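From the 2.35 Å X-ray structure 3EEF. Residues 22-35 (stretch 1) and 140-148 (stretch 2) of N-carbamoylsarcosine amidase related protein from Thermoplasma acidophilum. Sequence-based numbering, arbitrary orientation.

Stretch 1, residues 22-35: PEAMKTVGPARKVI
Stretch 2, residues 140-148: VVEDAVAAR

Residues 22-35 form a helix that packs across a strand-corner-strand segment, residues 140-148. Val140 and Val141 are extended; two overlapping type I turns, Val141 to Ala144 and Glu142 to Val145, then turn the corner, closed by Ala144 N to Val141 O (2.7 Å) and Val145 N to Glu142 O (3.1 Å). The chain is extended again at Val145 and Ala146. As the helix advances it meets this segment in reverse order: Glu23 lies by Ala146 (CA to CA 5.4 Å), Thr27 by Ala144 (CA to CA 4.5 Å), and Val34 reaches Val141. No hydrogen bond crosses among the modelled atoms; close packing, burying 396 Å² in all, makes the contact.

Pro22 starts the stretch, its carbonyl O accepting from Lys26 N at 2.8 Å. Glu23 (chi1 m, chi2 p) directs its CB toward the other stretch, 3.9 Å from Ala146 CB, while Glu23 O lies 3.6 Å from that same methyl. Its carboxylate can remain at the exposed margin. Ala24 points away, but its backbone is close: Ala24 N is 4.0 Å from Ala146 CB. Alanine suits position 146, where its single methyl fits against the helix backbone.

Thr27 has more of its surface covered by the other stretch than any other residue of the helix. With chi1 p (66°), its OG1 donates to Ala24 O at 2.6 Å, satisfying the buried hydroxyl within its own helix, and CG2 rests 3.6 Å from Ala146 N and 3.7 Å from Val145 C. Thr27 CB is also 3.7 Å from Ala144 O. A compact β-branched residue thus offers a methyl to the partner backbone and a hydroxyl to its own.

The helix kinks at Gly29 and Pro30, whose N atoms make no bond to the preceding turn; proline has no amide hydrogen to give. A CB on Gly29 would lie 2.8 Å from Pro30 CD, so glycine suits this position. Pro30 points toward the corner, with CB 3.9 Å from Ala144 CB and 3.4 Å from Asp143 OD2. Asp143 (chi1 p, 56°) starts sideways, but its end comes nearer; both carboxylate oxygens are hydrogen-bonded elsewhere in the structure.

Beyond the kink, regular bonding resumes, including Ala31 N to Thr27 O (2.9 Å) and Val34 N to Pro30 O (2.9 Å). Ala31 N sits 4.0 Å from Ala144 CB, a close backbone approach to a small methyl. Val34 and Val141, both chi1 t and pointing toward each other's stretch, complete the contact with buried branched side chains, Val34 CG2 to Val141 CG1 at 3.8 Å.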

# COMPACT_ATOMS: atom_id res chain seq x y z
N PRO A 22 26.92 22.49 2.21
CA PRO A 22 26.47 23.85 1.90
C PRO A 22 25.24 23.93 0.98
O PRO A 22 24.43 24.82 1.12
CB PRO A 22 27.69 24.50 1.22
CG PRO A 22 28.85 23.71 1.70
CD PRO A 22 28.28 22.28 1.70
N GLU A 23 25.13 23.00 0.04
CA GLU A 23 23.93 22.84 -0.79
C GLU A 23 22.71 22.76 0.12
O GLU A 23 21.70 23.45 -0.09
CB GLU A 23 24.01 21.57 -1.66
CG GLU A 23 25.22 21.48 -2.67
CD GLU A 23 26.57 21.05 -2.05
OE1 GLU A 23 26.82 19.83 -1.85
OE2 GLU A 23 27.40 21.94 -1.77
N ALA A 24 22.82 21.91 1.15
CA ALA A 24 21.78 21.71 2.15
C ALA A 24 21.48 22.99 2.93
O ALA A 24 20.32 23.42 3.02
CB ALA A 24 22.16 20.56 3.12
N MSE A 25 22.53 23.60 3.49
CA MSE A 25 22.40 24.90 4.20
C MSE A 25 21.73 25.95 3.32
O MSE A 25 20.93 26.75 3.79
CB MSE A 25 23.77 25.44 4.67
CG MSE A 25 24.17 25.05 6.10
SE MSE A 25 26.14 24.68 6.33
CE MSE A 25 26.13 24.04 8.19
N LYS A 26 22.07 25.95 2.04
CA LYS A 26 21.50 26.93 1.13
C LYS A 26 19.94 26.84 1.07
O LYS A 26 19.28 27.87 0.82
CB LYS A 26 22.16 26.84 -0.26
N THR A 27 19.35 25.65 1.34
CA THR A 27 17.87 25.46 1.23
C THR A 27 17.08 26.13 2.34
O THR A 27 15.88 26.40 2.15
CB THR A 27 17.45 23.94 1.19
OG1 THR A 27 17.76 23.28 2.44
CG2 THR A 27 18.14 23.25 0.03
N VAL A 28 17.73 26.40 3.47
CA VAL A 28 16.99 26.82 4.66
C VAL A 28 16.20 28.13 4.50
O VAL A 28 15.01 28.17 4.82
CB VAL A 28 17.89 26.94 5.87
CG1 VAL A 28 17.09 27.41 7.07
CG2 VAL A 28 18.54 25.60 6.14
N GLY A 29 16.83 29.19 4.00
CA GLY A 29 16.12 30.45 3.78
C GLY A 29 14.86 30.30 2.95
O GLY A 29 13.76 30.56 3.43
N PRO A 30 15.01 29.85 1.70
CA PRO A 30 13.88 29.54 0.81
C PRO A 30 12.81 28.62 1.41
O PRO A 30 11.61 28.84 1.19
CB PRO A 30 14.55 28.88 -0.39
CG PRO A 30 15.89 29.58 -0.47
CD PRO A 30 16.30 29.75 0.99
N ALA A 31 13.22 27.63 2.18
CA ALA A 31 12.28 26.70 2.80
C ALA A 31 11.38 27.42 3.82
O ALA A 31 10.16 27.25 3.83
CB ALA A 31 13.02 25.52 3.46
N ARG A 32 12.01 28.20 4.69
CA ARG A 32 11.30 29.03 5.66
C ARG A 32 10.30 29.95 4.97
O ARG A 32 9.19 30.15 5.45
CB ARG A 32 12.29 29.86 6.49
CG ARG A 32 11.64 30.89 7.44
CD ARG A 32 12.66 31.54 8.39
NE ARG A 32 13.66 32.33 7.64
CZ ARG A 32 14.98 32.10 7.62
NH1 ARG A 32 15.55 31.11 8.31
NH2 ARG A 32 15.75 32.90 6.89
N LYS A 33 10.71 30.51 3.84
CA LYS A 33 9.87 31.42 3.06
C LYS A 33 8.66 30.69 2.51
O LYS A 33 7.54 31.18 2.60
CB LYS A 33 10.69 32.02 1.93
CG LYS A 33 9.96 32.99 1.01
CD LYS A 33 10.98 33.73 0.11
CE LYS A 33 10.59 35.18 -0.18
NZ LYS A 33 11.67 35.93 -0.93
N VAL A 34 8.88 29.50 1.95
CA VAL A 34 7.78 28.69 1.41
C VAL A 34 6.88 28.22 2.53
O VAL A 34 5.65 28.36 2.47
CB VAL A 34 8.30 27.49 0.62
CG1 VAL A 34 7.15 26.54 0.22
CG2 VAL A 34 9.06 27.98 -0.62
N ILE A 35 7.48 27.71 3.59
CA ILE A 35 6.69 27.26 4.72
C ILE A 35 5.79 28.40 5.25
O ILE A 35 4.59 28.21 5.46
CB ILE A 35 7.58 26.70 5.85
CG1 ILE A 35 8.24 25.39 5.40
CG2 ILE A 35 6.76 26.44 7.08
CD1 ILE A 35 9.40 24.91 6.30
N VAL A 140 7.87 21.57 -7.54
CA VAL A 140 9.11 21.58 -6.79
C VAL A 140 9.70 22.99 -6.72
O VAL A 140 9.77 23.68 -7.72
CB VAL A 140 10.12 20.64 -7.46
CG1 VAL A 140 11.37 20.49 -6.58
CG2 VAL A 140 9.48 19.30 -7.71
N VAL A 141 10.10 23.43 -5.53
CA VAL A 141 10.71 24.74 -5.34
C VAL A 141 12.23 24.64 -5.43
O VAL A 141 12.87 24.38 -4.44
CB VAL A 141 10.28 25.33 -3.99
CG1 VAL A 141 10.81 26.76 -3.80
CG2 VAL A 141 8.76 25.28 -3.90
N GLU A 142 12.78 24.85 -6.64
CA GLU A 142 14.18 24.56 -6.94
C GLU A 142 15.19 25.06 -5.90
O GLU A 142 16.07 24.31 -5.51
CB GLU A 142 14.58 25.06 -8.34
CG GLU A 142 14.46 26.57 -8.57
CD GLU A 142 14.85 27.02 -10.00
OE1 GLU A 142 15.35 26.22 -10.82
OE2 GLU A 142 14.65 28.21 -10.31
N ASP A 143 15.01 26.29 -5.43
CA ASP A 143 15.96 26.90 -4.50
C ASP A 143 15.78 26.40 -3.11
O ASP A 143 16.61 26.65 -2.23
CB ASP A 143 15.90 28.45 -4.53
CG ASP A 143 14.53 29.01 -4.24
OD1 ASP A 143 13.52 28.40 -4.67
OD2 ASP A 143 14.46 30.06 -3.57
N ALA A 144 14.69 25.68 -2.89
CA ALA A 144 14.46 25.06 -1.61
C ALA A 144 14.75 23.56 -1.66
O ALA A 144 14.45 22.84 -0.73
CB ALA A 144 13.05 25.33 -1.14
N VAL A 145 15.38 23.10 -2.73
CA VAL A 145 15.82 21.69 -2.84
C VAL A 145 17.31 21.64 -3.17
O VAL A 145 17.79 22.41 -3.99
CB VAL A 145 14.99 20.96 -3.90
CG1 VAL A 145 15.54 19.58 -4.20
CG2 VAL A 145 13.56 20.85 -3.43
N ALA A 146 18.03 20.72 -2.55
CA ALA A 146 19.47 20.53 -2.83
C ALA A 146 19.73 19.27 -3.60
O ALA A 146 19.24 18.23 -3.19
CB ALA A 146 20.23 20.46 -1.53
N ALA A 147 20.52 19.34 -4.67
CA ALA A 147 21.00 18.13 -5.38
C ALA A 147 22.09 17.42 -4.57
O ALA A 147 22.65 18.01 -3.62
CB ALA A 147 21.52 18.50 -6.77
N ARG A 148 22.37 16.16 -4.91
CA ARG A 148 23.47 15.41 -4.33
C ARG A 148 24.42 14.91 -5.43
O ARG A 148 25.55 15.38 -5.53
CB ARG A 148 22.95 14.26 -3.44
CG ARG A 148 24.06 13.54 -2.65
CD ARG A 148 23.54 12.35 -1.80
NE ARG A 148 22.91 12.76 -0.54
CZ ARG A 148 23.55 13.29 0.53
NH1 ARG A 148 24.89 13.50 0.54
NH2 ARG A 148 22.84 13.62 1.61